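Catechol 1,2 dioxygenase (Acinetobacter radioresistens, PDB 2XSU) probably catalyses the iron(III)-dependent intradiol cleavage of catechol by O2 to cis,cis-muconate, the first step of this branch of the beta-ketoadipate pathway. Local coordinates at residues K172-S175 against D176-R180; W251-F254 against A255-R259. The protein carries 1 engineered substitution. All coordinates share one frame; numbering follows the deposited sequence.

Contact 1 (K172-S175 against D176-R180); sequences KSQS and DFNLR
Q174 and N178 join their side-chain amides round a turn: N178 ND2 donates to Q174 OE1 over 3.0 Å, nearly straight at 165°. The acceptor lies close to the amide plane of N178, whereas the donor is tilted out of the Q174 carbonyl plane, since the two amides stand almost perpendicular (85°). N178 reaches back because its CG is anti to the backbone N (chi1 -165°). Beside this bridge, N178 N donates to S175 O at 3.1 Å, closing a type II beta turn from S175 to N178, and S175 OG packs on N178 CB at 3.6 Å. A second type II turn, F177 to R180, follows at once, with R180 N bonded to F177 O at 3.1 Å.

Further out, Q174 NE2 is held by D171 OD1 and N166 O, which fixes the rotation of the amide that receives N178. S175 OG bonds to D127 OD2. The side chain of Q174 lies about 5 Å from that of the iron ligand Y167. The paired turns end the long connection from strand 155-159 and lead into strand 180-184, with L179 resting on T195 and T196 of strand 190-196.

Contact 2 (W251-F254 against A255-R259); sequences WDDF and AFATR
D253 receives both A255 and A257 on its carboxylate: A255 N donates to OD1 at 3.1 Å and A257 N to OD2 at 2.9 Å. With CG anti to the backbone N (chi1 -179°), the group sits inside the bend, and both N-H groups meet it from above its plane, the first far more steeply (75° against 44°). The pair D253 OD1 with A255 N is an Asx turn, laid over a type I beta turn from D253 to F256 whose closing bond runs from F256 N to D253 O at 3.0 Å. R222 NE forms a salt bridge with OD1 from outside, so both carboxylate oxygens are satisfied, in a side chain about 8 Å from the iron and about 6 Å from that of the iron ligand H225.

This polar centre is the tight part. Towards T258 the two arms are linked by a water, which donates to D253 OD2 (2.7 Å) and to T258 OG1 (2.8 Å); T258 OG1 is also bonded to L250 O. The outer side is apolar and more exposed: T258 CG2 stands over the six-membered ring of W251, 3.6 Å from its centroid and nearly on the ring normal, a CH-pi contact. At the other end F256 lays one ring face over D253 O and the F254 carbonyl carbon.

The bend belongs to the loop between strands 238-244 and 263-269: F256 packs on M19 of the second subunit, A257 rests on Q241, W251 and T258 touch V263, and strand 221-231, which carries R222, lies alongside.

From the N terminus, the chain leaves the N-terminal helices, enters the mixed sheet and, after strand 155-159, reaches contact 1, which closes the end of the long loop before strand 180-184. It then runs from strand 180-184 through the further strands up to 238-244, before contact 2 folds back the loop ahead of strand 263-269. The two are in series, neither nested nor crossed, with centres 26 Å apart and nearest atoms about 15 Å apart. Both belong to loops of the dioxygenase domain that approach the iron site through different ligands, contact 2 also coming near Y201. Strand 221-231, carrying H225 and H227, pairs with both 155-159 and 238-244, joining the two regions.

Contact 1 (K172-S175 against D176-R180)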
loop_
_atom_site.group_PDB
_atom_site.type_symbol
_atom_site.label_atom_id
_atom_site.label_comp_id
_atom_site.label_asym_id
_atom_site.label_seq_id
_atom_site.Cartn_x
_atom_site.Cartn_y
_atom_site.Cartn_z
ATOM N N LYS A 172 6.845 19.086 -13.877
ATOM C CA LYS A 172 8.052 19.888 -13.657
ATOM C C LYS A 172 8.398 20.858 -14.790
ATOM O O LYS A 172 9.299 21.689 -14.626
ATOM C CB LYS A 172 9.256 19.003 -13.308
ATOM C CG LYS A 172 9.290 18.585 -11.847
ATOM C CD LYS A 172 10.072 17.285 -11.676
ATOM C CE LYS A 172 9.550 16.514 -10.473
ATOM N NZ LYS A 172 9.593 15.037 -10.701
ATOM N N SER A 173 7.688 20.758 -15.915
ATOM C CA SER A 173 7.806 21.722 -17.016
ATOM C C SER A 173 7.180 23.101 -16.737
ATOM O O SER A 173 7.557 24.104 -17.354
ATOM C CB SER A 173 7.228 21.134 -18.306
ATOM O OG SER A 173 5.821 21.237 -18.355
ATOM N N GLN A 174 6.215 23.165 -15.825
ATOM C CA GLN A 174 5.652 24.455 -15.448
ATOM C C GLN A 174 6.546 25.162 -14.459
ATOM O O GLN A 174 7.285 24.518 -13.704
ATOM C CB GLN A 174 4.264 24.290 -14.820
ATOM C CG GLN A 174 3.234 23.781 -15.773
ATOM C CD GLN A 174 1.848 23.742 -15.138
ATOM O OE1 GLN A 174 1.398 24.727 -14.556
ATOM N NE2 GLN A 174 1.188 22.592 -15.229
ATOM N N SER A 175 6.462 26.491 -14.448
ATOM C CA SER A 175 7.174 27.275 -13.460
ATOM C C SER A 175 6.660 26.869 -12.076
ATOM O O SER A 175 5.488 26.463 -11.912
ATOM C CB SER A 175 7.008 28.784 -13.708
ATOM O OG SER A 175 5.642 29.191 -13.769
ATOM N N ASP A 176 7.537 26.944 -11.084
ATOM C CA ASP A 176 7.116 26.704 -9.712
ATOM C C ASP A 176 5.918 27.589 -9.331
ATOM O O ASP A 176 5.868 28.801 -9.635
ATOM C CB ASP A 176 8.269 26.932 -8.733
ATOM C CG ASP A 176 9.578 26.389 -9.253
ATOM O OD1 ASP A 176 9.666 25.156 -9.499
ATOM O OD2 ASP A 176 10.508 27.206 -9.411
ATOM N N PHE A 177 4.946 26.936 -8.697
ATOM C CA PHE A 177 3.680 27.533 -8.228
ATOM C C PHE A 177 2.766 28.118 -9.309
ATOM O O PHE A 177 1.851 28.869 -8.991
ATOM C CB PHE A 177 3.912 28.539 -7.097
ATOM C CG PHE A 177 4.345 27.893 -5.821
ATOM C CD1 PHE A 177 3.443 27.138 -5.077
ATOM C CD2 PHE A 177 5.649 28.043 -5.361
ATOM C CE1 PHE A 177 3.827 26.526 -3.870
ATOM C CE2 PHE A 177 6.054 27.451 -4.164
ATOM C CZ PHE A 177 5.134 26.677 -3.416
ATOM N N ASN A 178 3.010 27.761 -10.564
ATOM C CA ASN A 178 2.086 28.210 -11.615
ATOM C C ASN A 178 0.661 27.737 -11.247
ATOM O O ASN A 178 0.464 26.584 -10.831
ATOM C CB ASN A 178 2.494 27.686 -12.978
ATOM C CG ASN A 178 1.796 28.423 -14.122
ATOM O OD1 ASN A 178 1.694 29.655 -14.104
ATOM N ND2 ASN A 178 1.323 27.674 -15.116
ATOM N N LEU A 179 -0.310 28.639 -11.380
ATOM C CA LEU A 179 -1.732 28.363 -11.072
ATOM C C LEU A 179 -1.982 27.934 -9.619
ATOM O O LEU A 179 -2.915 27.173 -9.346
ATOM C CB LEU A 179 -2.313 27.343 -12.089
ATOM C CG LEU A 179 -2.005 27.689 -13.560
ATOM C CD1 LEU A 179 -2.476 26.573 -14.498
ATOM C CD2 LEU A 179 -2.671 29.027 -13.967
ATOM N N ARG A 180 -1.162 28.454 -8.703
ATOM C CA ARG A 180 -1.362 28.263 -7.260
ATOM C C ARG A 180 -1.120 29.594 -6.566
ATOM O O ARG A 180 -0.031 30.165 -6.673
ATOM C CB ARG A 180 -0.358 27.218 -6.727
ATOM C CG ARG A 180 -0.429 25.848 -7.406
ATOM C CD ARG A 180 0.711 24.946 -6.908
ATOM N NE ARG A 180 0.668 23.634 -7.530
ATOM C CZ ARG A 180 -0.126 22.639 -7.134
ATOM N NH1 ARG A 180 -0.949 22.822 -6.097
ATOM N NH2 ARG A 180 -0.096 21.487 -7.788
#

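Contact 2 (W251-F254 against A255-R259)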
loop_
_atom_site.group_PDB
_atom_site.type_symbol
_atom_site.label_atom_id
_atom_site.label_comp_id
_atom_site.label_asym_id
_atom_site.label_seq_id
_atom_site.Cartn_x
_atom_site.Cartn_y
_atom_site.Cartn_z
ATOM N N TRP A 251 -21.220 15.434 -13.984
ATOM C CA TRP A 251 -21.946 14.546 -13.073
ATOM C C TRP A 251 -21.501 13.079 -13.240
ATOM O O TRP A 251 -22.237 12.131 -12.888
ATOM C CB TRP A 251 -23.460 14.761 -13.261
ATOM C CG TRP A 251 -23.875 16.118 -12.756
ATOM C CD1 TRP A 251 -24.235 17.201 -13.504
ATOM C CD2 TRP A 251 -23.989 16.511 -11.385
ATOM N NE1 TRP A 251 -24.557 18.260 -12.675
ATOM C CE2 TRP A 251 -24.408 17.863 -11.370
ATOM C CE3 TRP A 251 -23.757 15.859 -10.166
ATOM C CZ2 TRP A 251 -24.622 18.573 -10.183
ATOM C CZ3 TRP A 251 -23.981 16.575 -8.968
ATOM C CH2 TRP A 251 -24.401 17.917 -8.999
ATOM N N ASP A 252 -20.269 12.910 -13.740
ATOM C CA ASP A 252 -19.645 11.598 -13.981
ATOM C C ASP A 252 -18.151 11.712 -13.589
ATOM O O ASP A 252 -17.275 11.200 -14.287
ATOM C CB ASP A 252 -19.792 11.220 -15.463
ATOM C CG ASP A 252 -19.421 9.766 -15.787
ATOM O OD1 ASP A 252 -19.506 8.860 -14.925
ATOM O OD2 ASP A 252 -19.062 9.540 -16.967
ATOM N N ASP A 253 -17.872 12.406 -12.487
ATOM C CA ASP A 253 -16.508 12.559 -11.944
ATOM C C ASP A 253 -16.028 11.230 -11.369
ATOM O O ASP A 253 -16.744 10.659 -10.544
ATOM C CB ASP A 253 -16.592 13.614 -10.817
ATOM C CG ASP A 253 -15.253 13.926 -10.147
ATOM O OD1 ASP A 253 -14.161 13.486 -10.576
ATOM O OD2 ASP A 253 -15.292 14.690 -9.150
ATOM N N PHE A 254 -14.855 10.748 -11.790
ATOM C CA PHE A 254 -14.343 9.435 -11.300
ATOM C C PHE A 254 -14.010 9.491 -9.798
ATOM O O PHE A 254 -13.826 8.439 -9.180
ATOM C CB PHE A 254 -13.140 8.945 -12.141
ATOM C CG PHE A 254 -11.798 9.219 -11.515
ATOM C CD1 PHE A 254 -11.043 8.176 -10.995
ATOM C CD2 PHE A 254 -11.294 10.518 -11.430
ATOM C CE1 PHE A 254 -9.793 8.449 -10.401
ATOM C CE2 PHE A 254 -10.047 10.795 -10.829
ATOM C CZ PHE A 254 -9.307 9.749 -10.318
ATOM N N ALA A 255 -13.914 10.705 -9.235
ATOM C CA ALA A 255 -13.681 10.877 -7.779
ATOM C C ALA A 255 -14.911 11.416 -7.017
ATOM O O ALA A 255 -14.843 11.686 -5.826
ATOM C CB ALA A 255 -12.416 11.713 -7.535
ATOM N N PHE A 256 -16.053 11.509 -7.699
ATOM C CA PHE A 256 -17.347 11.778 -7.013
ATOM C C PHE A 256 -17.432 13.070 -6.198
ATOM O O PHE A 256 -18.110 13.104 -5.154
ATOM C CB PHE A 256 -17.736 10.536 -6.150
ATOM C CG PHE A 256 -17.538 9.270 -6.880
ATOM C CD1 PHE A 256 -18.475 8.867 -7.834
ATOM C CD2 PHE A 256 -16.375 8.507 -6.690
ATOM C CE1 PHE A 256 -18.285 7.690 -8.584
ATOM C CE2 PHE A 256 -16.167 7.323 -7.443
ATOM C CZ PHE A 256 -17.132 6.945 -8.398
ATOM N N ALA A 257 -16.794 14.133 -6.674
ATOM C CA ALA A 257 -16.671 15.370 -5.895
ATOM C C ALA A 257 -17.745 16.412 -6.192
ATOM O O ALA A 257 -17.937 17.335 -5.387
ATOM C CB ALA A 257 -15.291 15.979 -6.111
ATOM N N THR A 258 -18.437 16.298 -7.328
ATOM C CA THR A 258 -19.402 17.330 -7.704
ATOM C C THR A 258 -20.591 17.327 -6.737
ATOM O O THR A 258 -21.077 16.250 -6.311
ATOM C CB THR A 258 -19.903 17.096 -9.148
ATOM O OG1 THR A 258 -18.778 16.977 -10.012
ATOM C CG2 THR A 258 -20.751 18.260 -9.680
ATOM N N ARG A 259 -21.044 18.530 -6.381
ATOM C CA ARG A 259 -22.190 18.743 -5.474
ATOM C C ARG A 259 -23.025 19.898 -5.910
ATOM O O ARG A 259 -22.503 20.890 -6.416
ATOM C CB ARG A 259 -21.714 19.208 -4.074
ATOM C CG ARG A 259 -20.900 18.251 -3.326
ATOM C CD ARG A 259 -20.744 18.794 -1.938
ATOM N NE ARG A 259 -21.945 18.593 -1.141
ATOM C CZ ARG A 259 -21.907 18.293 0.149
ATOM N NH1 ARG A 259 -20.731 18.188 0.768
ATOM N NH2 ARG A 259 -23.048 18.077 0.819
HETATM O O HOH W 1 -16.013 17.304 -9.591
#